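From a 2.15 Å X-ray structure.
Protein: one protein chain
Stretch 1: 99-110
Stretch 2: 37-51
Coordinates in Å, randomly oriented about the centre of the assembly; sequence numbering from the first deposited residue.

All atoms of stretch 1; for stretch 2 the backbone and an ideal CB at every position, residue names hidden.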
ATOM      1  N   LYS A  99      -5.526 -20.878  -7.174  1.00 40.67           N
ATOM      2  CA  LYS A  99      -6.741 -21.468  -7.694  1.00 40.54           C
ATOM      3  C   LYS A  99      -6.934 -22.745  -6.883  1.00 39.77           C
ATOM      4  O   LYS A  99      -6.133 -23.668  -6.971  1.00 38.75           O
ATOM      5  CB  LYS A  99      -6.546 -21.744  -9.192  1.00 40.96           C
ATOM      6  CG  LYS A  99      -7.666 -22.433  -9.907  1.00 44.16           C
ATOM      7  CD  LYS A  99      -7.301 -22.680 -11.381  1.00 49.55           C
ATOM      8  CE  LYS A  99      -7.524 -24.140 -11.793  1.00 53.39           C
ATOM      9  NZ  LYS A  99      -8.818 -24.347 -12.553  1.00 55.78           N
ATOM     10  N   ILE A 100      -7.959 -22.763  -6.034  1.00 39.29           N
ATOM     11  CA  ILE A 100      -8.108 -23.831  -5.050  1.00 38.70           C
ATOM     12  C   ILE A 100      -9.347 -24.645  -5.421  1.00 38.80           C
ATOM     13  O   ILE A 100     -10.481 -24.111  -5.452  1.00 37.92           O
ATOM     14  CB  ILE A 100      -8.247 -23.277  -3.617  1.00 39.16           C
ATOM     15  CG1 ILE A 100      -7.012 -22.448  -3.224  1.00 39.08           C
ATOM     16  CG2 ILE A 100      -8.523 -24.403  -2.621  1.00 38.98           C
ATOM     17  CD1 ILE A 100      -7.272 -21.389  -2.184  1.00 38.68           C
ATOM     18  N   GLN A 101      -9.111 -25.923  -5.724  1.00 37.68           N
ATOM     19  CA  GLN A 101     -10.161 -26.866  -6.067  1.00 37.92           C
ATOM     20  C   GLN A 101     -10.451 -27.791  -4.890  1.00 37.65           C
ATOM     21  O   GLN A 101      -9.578 -28.506  -4.410  1.00 36.73           O
ATOM     22  CB  GLN A 101      -9.773 -27.701  -7.300  1.00 37.57           C
ATOM     23  CG  GLN A 101     -10.925 -28.488  -7.905  1.00 40.02           C
ATOM     24  CD  GLN A 101     -10.468 -29.517  -8.947  1.00 42.62           C
ATOM     25  OE1 GLN A 101      -9.391 -29.401  -9.535  1.00 43.56           O
ATOM     26  NE2 GLN A 101     -11.300 -30.521  -9.181  1.00 43.26           N
ATOM     27  N   LEU A 102     -11.697 -27.770  -4.441  1.00 37.91           N
ATOM     28  CA  LEU A 102     -12.131 -28.630  -3.362  1.00 38.56           C
ATOM     29  C   LEU A 102     -12.855 -29.803  -3.966  1.00 39.38           C
ATOM     30  O   LEU A 102     -13.863 -29.632  -4.672  1.00 39.36           O
ATOM     31  CB  LEU A 102     -13.048 -27.874  -2.416  1.00 38.39           C
ATOM     32  CG  LEU A 102     -12.486 -26.566  -1.864  1.00 38.52           C
ATOM     33  CD1 LEU A 102     -13.459 -26.019  -0.871  1.00 40.24           C
ATOM     34  CD2 LEU A 102     -11.108 -26.775  -1.206  1.00 38.54           C
ATOM     35  N   GLY A 103     -12.332 -30.998  -3.705  1.00 39.63           N
ATOM     36  CA  GLY A 103     -12.966 -32.210  -4.189  1.00 39.97           C
ATOM     37  C   GLY A 103     -12.914 -32.274  -5.700  1.00 40.56           C
ATOM     38  O   GLY A 103     -11.859 -32.058  -6.310  1.00 40.57           O
ATOM     39  N   LYS A 104     -14.060 -32.571  -6.302  1.00 40.61           N
ATOM     40  CA  LYS A 104     -14.195 -32.563  -7.742  1.00 41.17           C
ATOM     41  C   LYS A 104     -15.061 -31.389  -8.175  1.00 41.67           C
ATOM     42  O   LYS A 104     -15.648 -31.417  -9.251  1.00 41.72           O
ATOM     43  CB  LYS A 104     -14.829 -33.865  -8.215  1.00 41.22           C
ATOM     44  CG  LYS A 104     -13.972 -35.074  -7.985  1.00 41.34           C
ATOM     45  CD  LYS A 104     -14.849 -36.280  -7.957  1.00 41.85           C
ATOM     46  CE  LYS A 104     -14.258 -37.376  -8.799  1.00 42.64           C
ATOM     47  NZ  LYS A 104     -15.238 -38.492  -8.951  1.00 43.25           N
ATOM     48  N   CYS A 105     -15.144 -30.352  -7.346  1.00 42.20           N
ATOM     49  CA  CYS A 105     -16.002 -29.236  -7.702  1.00 42.82           C
ATOM     50  C   CYS A 105     -15.466 -28.560  -8.953  1.00 43.29           C
ATOM     51  O   CYS A 105     -14.306 -28.176  -8.988  1.00 43.53           O
ATOM     52  CB  CYS A 105     -16.147 -28.247  -6.556  1.00 42.81           C
ATOM     53  SG  CYS A 105     -17.125 -26.823  -7.013  1.00 42.17           S
ATOM     54  N   PRO A 106     -16.305 -28.455 -10.005  1.00 44.17           N
ATOM     55  CA  PRO A 106     -15.834 -27.882 -11.274  1.00 44.51           C
ATOM     56  C   PRO A 106     -15.508 -26.378 -11.203  1.00 44.73           C
ATOM     57  O   PRO A 106     -14.877 -25.848 -12.117  1.00 45.40           O
ATOM     58  CB  PRO A 106     -16.980 -28.179 -12.260  1.00 44.53           C
ATOM     59  CG  PRO A 106     -18.176 -28.409 -11.422  1.00 44.48           C
ATOM     60  CD  PRO A 106     -17.712 -28.892 -10.072  1.00 44.01           C
ATOM     61  N   PHE A 107     -15.894 -25.716 -10.114  1.00 44.34           N
ATOM     62  CA  PHE A 107     -15.557 -24.305  -9.909  1.00 43.95           C
ATOM     63  C   PHE A 107     -14.513 -24.126  -8.813  1.00 43.47           C
ATOM     64  O   PHE A 107     -14.669 -24.640  -7.710  1.00 43.93           O
ATOM     65  CB  PHE A 107     -16.816 -23.506  -9.573  1.00 43.74           C
ATOM     66  CG  PHE A 107     -17.921 -23.678 -10.576  1.00 44.80           C
ATOM     67  CD1 PHE A 107     -18.998 -24.513 -10.304  1.00 45.02           C
ATOM     68  CD2 PHE A 107     -17.871 -23.028 -11.806  1.00 45.77           C
ATOM     69  CE1 PHE A 107     -20.011 -24.687 -11.239  1.00 46.60           C
ATOM     70  CE2 PHE A 107     -18.873 -23.197 -12.743  1.00 45.24           C
ATOM     71  CZ  PHE A 107     -19.947 -24.025 -12.459  1.00 46.37           C
ATOM     72  N   THR A 108     -13.450 -23.391  -9.111  1.00 43.13           N
ATOM     73  CA  THR A 108     -12.374 -23.184  -8.136  1.00 42.36           C
ATOM     74  C   THR A 108     -12.592 -21.939  -7.278  1.00 41.95           C
ATOM     75  O   THR A 108     -13.198 -20.951  -7.723  1.00 41.46           O
ATOM     76  CB  THR A 108     -11.001 -23.107  -8.813  1.00 42.80           C
ATOM     77  OG1 THR A 108     -11.008 -22.084  -9.827  1.00 42.43           O
ATOM     78  CG2 THR A 108     -10.657 -24.455  -9.454  1.00 43.31           C
ATOM     79  N   ILE A 109     -12.120 -22.005  -6.039  1.00 41.10           N
ATOM     80  CA  ILE A 109     -12.021 -20.830  -5.203  1.00 40.47           C
ATOM     81  C   ILE A 109     -10.763 -20.096  -5.622  1.00 40.83           C
ATOM     82  O   ILE A 109      -9.660 -20.643  -5.536  1.00 41.10           O
ATOM     83  CB  ILE A 109     -11.900 -21.207  -3.729  1.00 40.64           C
ATOM     84  CG1 ILE A 109     -13.202 -21.846  -3.247  1.00 40.37           C
ATOM     85  CG2 ILE A 109     -11.549 -19.977  -2.866  1.00 38.81           C
ATOM     86  CD1 ILE A 109     -12.992 -22.551  -1.942  1.00 41.82           C
ATOM     87  N   ASN A 110     -10.931 -18.864  -6.084  1.00 40.58           N
ATOM     88  CA  ASN A 110      -9.814 -18.066  -6.556  1.00 41.21           C
ATOM     89  C   ASN A 110      -9.373 -17.038  -5.511  1.00 40.46           C
ATOM     90  O   ASN A 110     -10.095 -16.054  -5.238  1.00 40.47           O
ATOM     91  CB  ASN A 110     -10.179 -17.406  -7.886  1.00 42.15           C
ATOM     92  CG  ASN A 110     -10.768 -18.406  -8.880  1.00 45.46           C
ATOM     93  OD1 ASN A 110     -10.203 -19.482  -9.104  1.00 48.95           O
ATOM     94  ND2 ASN A 110     -11.902 -18.056  -9.481  1.00 48.75           N
ATOM     95  N   UNK A  37     -18.405 -21.270   4.056  1.00 38.76           N
ATOM     96  CA  UNK A  37     -19.269 -22.247   3.421  1.00 38.85           C
ATOM     97  C   UNK A  37     -19.118 -22.245   1.904  1.00 39.18           C
ATOM     98  O   UNK A  37     -19.228 -21.199   1.245  1.00 38.23           O
ATOM     99  CB  UNK A  37     -20.727 -21.980   3.801  1.00 38.85           C
ATOM    100  N   UNK A  38     -18.881 -23.438   1.362  1.00 39.44           N
ATOM    101  CA  UNK A  38     -18.730 -23.630  -0.063  1.00 40.09           C
ATOM    102  C   UNK A  38     -19.589 -24.819  -0.427  1.00 40.96           C
ATOM    103  O   UNK A  38     -19.286 -25.944  -0.023  1.00 41.48           O
ATOM    104  CB  UNK A  38     -17.268 -23.837  -0.465  1.00 40.09           C
ATOM    105  N   UNK A  39     -20.654 -24.577  -1.186  1.00 41.32           N
ATOM    106  CA  UNK A  39     -21.639 -25.621  -1.450  1.00 42.10           C
ATOM    107  C   UNK A  39     -21.465 -26.281  -2.816  1.00 42.40           C
ATOM    108  O   UNK A  39     -21.591 -25.624  -3.854  1.00 42.58           O
ATOM    109  CB  UNK A  39     -23.049 -25.035  -1.344  1.00 42.10           C
ATOM    110  N   UNK A  40     -21.154 -27.579  -2.785  1.00 42.08           N
ATOM    111  CA  UNK A  40     -21.080 -28.431  -3.973  1.00 41.92           C
ATOM    112  C   UNK A  40     -21.129 -29.891  -3.505  1.00 41.73           C
ATOM    113  O   UNK A  40     -20.706 -30.201  -2.389  1.00 41.74           O
ATOM    114  CB  UNK A  40     -19.814 -28.149  -4.784  1.00 41.92           C
ATOM    115  N   UNK A  41     -21.630 -30.774  -4.367  1.00 41.00           N
ATOM    116  CA  UNK A  41     -21.752 -32.206  -4.083  1.00 41.44           C
ATOM    117  C   UNK A  41     -20.503 -32.876  -3.515  1.00 40.81           C
ATOM    118  O   UNK A  41     -20.590 -33.641  -2.544  1.00 40.87           O
ATOM    119  CB  UNK A  41     -22.149 -32.933  -5.369  1.00 41.44           C
ATOM    120  N   UNK A  42     -19.359 -32.605  -4.136  1.00 39.89           N
ATOM    121  CA  UNK A  42     -18.129 -33.367  -3.874  1.00 39.72           C
ATOM    122  C   UNK A  42     -17.233 -32.740  -2.798  1.00 39.06           C
ATOM    123  O   UNK A  42     -16.164 -33.268  -2.483  1.00 39.04           O
ATOM    124  CB  UNK A  42     -17.331 -33.506  -5.172  1.00 39.72           C
ATOM    125  N   UNK A  43     -17.692 -31.635  -2.230  1.00 38.55           N
ATOM    126  CA  UNK A  43     -16.996 -30.958  -1.133  1.00 38.20           C
ATOM    127  C   UNK A  43     -17.447 -31.575   0.183  1.00 38.20           C
ATOM    128  O   UNK A  43     -18.639 -31.700   0.421  1.00 38.23           O
ATOM    129  CB  UNK A  43     -17.264 -29.452  -1.149  1.00 38.20           C
ATOM    130  N   UNK A  44     -16.498 -31.989   1.018  1.00 38.44           N
ATOM    131  CA  UNK A  44     -16.811 -32.549   2.335  1.00 38.23           C
ATOM    132  C   UNK A  44     -17.401 -31.485   3.237  1.00 38.91           C
ATOM    133  O   UNK A  44     -17.163 -30.289   3.026  1.00 38.93           O
ATOM    134  CB  UNK A  44     -15.562 -33.153   2.980  1.00 38.23           C
ATOM    135  N   UNK A  45     -18.162 -31.933   4.236  1.00 38.95           N
ATOM    136  CA  UNK A  45     -18.783 -31.052   5.222  1.00 39.77           C
ATOM    137  C   UNK A  45     -17.803 -30.055   5.841  1.00 39.35           C
ATOM    138  O   UNK A  45     -18.074 -28.863   5.881  1.00 39.06           O
ATOM    139  CB  UNK A  45     -19.421 -31.892   6.330  1.00 39.77           C
ATOM    140  N   UNK A  46     -16.691 -30.570   6.355  1.00 39.61           N
ATOM    141  CA  UNK A  46     -15.537 -29.759   6.730  1.00 39.69           C
ATOM    142  C   UNK A  46     -14.418 -30.229   5.796  1.00 39.05           C
ATOM    143  O   UNK A  46     -13.963 -31.373   5.917  1.00 38.72           O
ATOM    144  CB  UNK A  46     -15.169 -29.908   8.208  1.00 39.69           C
ATOM    145  N   UNK A  47     -13.981 -29.374   4.867  1.00 37.76           N
ATOM    146  CA  UNK A  47     -13.141 -29.849   3.757  1.00 37.17           C
ATOM    147  C   UNK A  47     -11.666 -29.447   3.836  1.00 37.31           C
ATOM    148  O   UNK A  47     -10.771 -30.297   3.697  1.00 37.44           O
ATOM    149  CB  UNK A  47     -13.717 -29.328   2.439  1.00 37.17           C
ATOM    150  N   UNK A  48     -11.423 -28.157   4.031  1.00 36.46           N
ATOM    151  CA  UNK A  48     -10.081 -27.604   4.062  1.00 36.78           C
ATOM    152  C   UNK A  48      -9.901 -26.619   5.215  1.00 36.77           C
ATOM    153  O   UNK A  48     -10.867 -26.013   5.687  1.00 36.94           O
ATOM    154  CB  UNK A  48      -9.767 -26.917   2.731  1.00 36.78           C
ATOM    155  N   UNK A  49      -8.656 -26.460   5.645  1.00 36.68           N
ATOM    156  CA  UNK A  49      -8.274 -25.366   6.508  1.00 37.09           C
ATOM    157  C   UNK A  49      -7.350 -24.429   5.731  1.00 36.80           C
ATOM    158  O   UNK A  49      -6.415 -24.884   5.090  1.00 36.93           O
ATOM    159  CB  UNK A  49      -7.600 -25.882   7.781  1.00 37.09           C
ATOM    160  N   UNK A  50      -7.668 -23.137   5.738  1.00 36.59           N
ATOM    161  CA  UNK A  50      -6.815 -22.100   5.191  1.00 36.05           C
ATOM    162  C   UNK A  50      -6.255 -21.353   6.390  1.00 36.71           C
ATOM    163  O   UNK A  50      -7.018 -20.898   7.240  1.00 37.43           O
ATOM    164  CB  UNK A  50      -7.568 -21.174   4.234  1.00 36.05           C
ATOM    165  N   UNK A  51      -4.935 -21.232   6.457  1.00 36.31           N
ATOM    166  CA  UNK A  51      -4.258 -20.492   7.517  1.00 36.41           C
ATOM    167  C   UNK A  51      -3.443 -19.418   6.840  1.00 36.10           C
ATOM    168  O   UNK A  51      -2.659 -19.696   5.934  1.00 36.58           O
ATOM    169  CB  UNK A  51      -3.384 -21.397   8.388  1.00 36.41           C
TER

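Stretch 1 folds back on itself: Ile 100 and Ile 109 pair through their backbones, and a type II' turn runs from Leu 102 to Cys 105. It offers an apolar row, Ile 100, Leu 102 and Ile 109, and at the turn some backbone NH groups.

Position 37 has nothing of stretch 1 within reach, so the contact sets no rule; it is Gln 37.

At position 38 the CA-to-CB bond points toward stretch 1, and the ideal CB lies 4.4 Å from Leu 102 CD1 and 4.7 Å from Ile 109 CD1. A modest apolar side chain, Val, Ile or Leu, could fill this gap. Val 38 does, its CG2 4.0 Å from Ile 109 CD1 and 4.3 Å from Leu 102 CD1.

Position 39 points away, so this contact does not restrict it; it is Ile 39.

Position 40 faces Cys 105, whose SG lies only 3.7 Å from the ideal CB. That close approach favours a small side chain toward stretch 1, such as Ala, Ser or Cys. Ser 40 places OG 3.4 Å from Cys 105 SG. It also opens a type I turn ending at 43, closed by a weak backbone bond.

Position 41 points sideways, with no partner near; phi/psi of -49/-47 fit the turn and most residues. Lys 41 leads its end away from stretch 1.

Position 42 is the polar centre. Its ideal CB is 3.6 Å from Lys 104 N and 4.4 Å from Cys 105 N, so a short side chain with an acceptor would suit: Ser, perhaps Thr or Asp. Ser 42, in the p rotamer, accepts a hydrogen bond from Lys 104 N to OG at 2.9 Å. Cys 105 N, though 3.1 Å from that OG, is poorly angled for it and bonds instead to Leu 102 O within the turn. A CB on Gly 103 would fall 2.3 Å from Ser 42 O, a clash that glycine avoids.

Position 43 points sideways, but an apolar chain long enough to bend back could reach Leu 102 and Cys 105; Ile, Leu or Met are candidates. Ile 43 sets CG1 4.0 Å from Leu 102 CB and CD1 4.1 Å from Cys 105 CB.

Positions 44, 45 and 46 lie beyond reach: Ser 44, Lys 45 and Arg 46.

Position 47 points toward Leu 102, its ideal CB 4.7 Å from CD1. A flat ring or a branched apolar chain could cover the leucine. His 47 lays one ring face against it, Leu 102 CB sitting 4.0 Å from the ring centroid, while its ND1 accepts a hydrogen bond from Ser 44 N at 2.9 Å.

Position 48 has its ideal CB 4.2 Å from Leu 102 CD2, already in contact, so a small apolar residue is enough: Ala 48.

Position 50 points toward stretch 1 across open space, inviting a long apolar or aromatic chain. Phe 50 spans it: CZ reaches Ile 100 CD1 at 4.0 Å, and Ile 109 CD1 lies at the ring edge.

Positions 49 and 51, out of reach, are Arg 49 and Thr 51.

Stretch 2 (37-51) QVISKSISKRHARFT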
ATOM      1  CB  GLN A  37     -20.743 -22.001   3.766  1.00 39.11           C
ATOM      2  CG  GLN A  37     -21.651 -23.094   3.219  1.00 38.17           C
ATOM      3  CD  GLN A  37     -23.103 -22.976   3.679  1.00 39.49           C
ATOM      4  OE1 GLN A  37     -23.689 -21.892   3.693  1.00 40.64           O
ATOM      5  NE2 GLN A  37     -23.682 -24.097   4.056  1.00 38.51           N
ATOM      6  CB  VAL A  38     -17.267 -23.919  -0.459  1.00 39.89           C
ATOM      7  CG1 VAL A  38     -17.113 -23.807  -1.972  1.00 40.24           C
ATOM      8  CG2 VAL A  38     -16.320 -22.953   0.218  1.00 39.34           C
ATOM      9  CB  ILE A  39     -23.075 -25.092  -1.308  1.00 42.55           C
ATOM     10  CG1 ILE A  39     -23.201 -24.270  -0.010  1.00 42.73           C
ATOM     11  CG2 ILE A  39     -24.076 -26.254  -1.365  1.00 42.80           C
ATOM     12  CD1 ILE A  39     -24.525 -23.592   0.181  1.00 43.57           C
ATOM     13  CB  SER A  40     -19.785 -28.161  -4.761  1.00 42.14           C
ATOM     14  OG  SER A  40     -19.844 -28.651  -6.093  1.00 41.77           O
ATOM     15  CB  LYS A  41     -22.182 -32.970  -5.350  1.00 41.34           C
ATOM     16  CG  LYS A  41     -23.686 -33.204  -5.482  1.00 43.62           C
ATOM     17  CD  LYS A  41     -24.085 -34.691  -5.358  1.00 43.80           C
ATOM     18  CE  LYS A  41     -25.609 -34.845  -5.379  1.00 45.76           C
ATOM     19  NZ  LYS A  41     -26.111 -36.230  -5.095  1.00 44.48           N
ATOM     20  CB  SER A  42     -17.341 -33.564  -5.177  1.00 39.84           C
ATOM     21  OG  SER A  42     -16.936 -32.300  -5.709  1.00 39.20           O
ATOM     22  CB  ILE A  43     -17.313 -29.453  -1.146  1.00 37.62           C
ATOM     23  CG1 ILE A  43     -16.911 -28.870  -2.498  1.00 37.64           C
ATOM     24  CG2 ILE A  43     -16.595 -28.703   0.020  1.00 36.93           C
ATOM     25  CD1 ILE A  43     -17.162 -27.383  -2.643  1.00 34.07           C
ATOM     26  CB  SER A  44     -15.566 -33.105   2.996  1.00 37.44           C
ATOM     27  OG  SER A  44     -14.947 -34.036   2.149  1.00 37.95           O
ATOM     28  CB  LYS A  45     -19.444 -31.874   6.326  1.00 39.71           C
ATOM     29  CG  LYS A  45     -20.644 -32.649   5.864  1.00 40.87           C
ATOM     30  CD  LYS A  45     -21.384 -33.232   7.043  1.00 41.32           C
ATOM     31  CE  LYS A  45     -21.762 -34.657   6.749  1.00 41.06           C
ATOM     32  NZ  LYS A  45     -20.530 -35.479   6.628  1.00 40.74           N
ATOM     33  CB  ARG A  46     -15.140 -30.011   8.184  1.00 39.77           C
ATOM     34  CG  ARG A  46     -16.156 -29.571   9.229  1.00 42.79           C
ATOM     35  CD  ARG A  46     -15.713 -29.937  10.665  1.00 47.35           C
ATOM     36  NE  ARG A  46     -14.449 -29.309  11.082  1.00 51.21           N
ATOM     37  CZ  ARG A  46     -13.272 -29.944  11.165  1.00 54.05           C
ATOM     38  NH1 ARG A  46     -13.174 -31.239  10.863  1.00 54.96           N
ATOM     39  NH2 ARG A  46     -12.184 -29.284  11.559  1.00 54.86           N
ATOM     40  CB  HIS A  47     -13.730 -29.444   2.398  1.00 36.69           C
ATOM     41  CG  HIS A  47     -13.097 -30.150   1.238  1.00 35.82           C
ATOM     42  ND1 HIS A  47     -13.711 -31.182   0.566  1.00 37.48           N
ATOM     43  CD2 HIS A  47     -11.895 -29.983   0.641  1.00 34.30           C
ATOM     44  CE1 HIS A  47     -12.915 -31.622  -0.393  1.00 36.83           C
ATOM     45  NE2 HIS A  47     -11.809 -30.904  -0.371  1.00 34.44           N
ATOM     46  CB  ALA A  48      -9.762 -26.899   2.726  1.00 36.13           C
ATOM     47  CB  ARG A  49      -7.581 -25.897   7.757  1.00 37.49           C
ATOM     48  CG  ARG A  49      -7.114 -24.805   8.699  1.00 40.52           C
ATOM     49  CD  ARG A  49      -6.302 -25.370   9.867  1.00 47.48           C
ATOM     50  NE  ARG A  49      -7.004 -26.486  10.511  1.00 51.81           N
ATOM     51  CZ  ARG A  49      -7.921 -26.361  11.475  1.00 55.07           C
ATOM     52  NH1 ARG A  49      -8.268 -25.158  11.948  1.00 55.32           N
ATOM     53  NH2 ARG A  49      -8.496 -27.457  11.968  1.00 55.30           N
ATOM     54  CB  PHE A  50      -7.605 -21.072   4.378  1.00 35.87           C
ATOM     55  CG  PHE A  50      -8.306 -21.612   3.156  1.00 33.28           C
ATOM     56  CD1 PHE A  50      -8.066 -22.897   2.665  1.00 32.05           C
ATOM     57  CD2 PHE A  50      -9.182 -20.792   2.479  1.00 30.64           C
ATOM     58  CE1 PHE A  50      -8.727 -23.354   1.537  1.00 32.78           C
ATOM     59  CE2 PHE A  50      -9.847 -21.225   1.332  1.00 30.70           C
ATOM     60  CZ  PHE A  50      -9.621 -22.504   0.856  1.00 34.97           C
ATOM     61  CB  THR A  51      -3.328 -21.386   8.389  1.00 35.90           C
ATOM     62  OG1 THR A  51      -4.088 -22.464   8.939  1.00 37.22           O
ATOM     63  CG2 THR A  51      -2.730 -20.590   9.550  1.00 34.91           C
TER
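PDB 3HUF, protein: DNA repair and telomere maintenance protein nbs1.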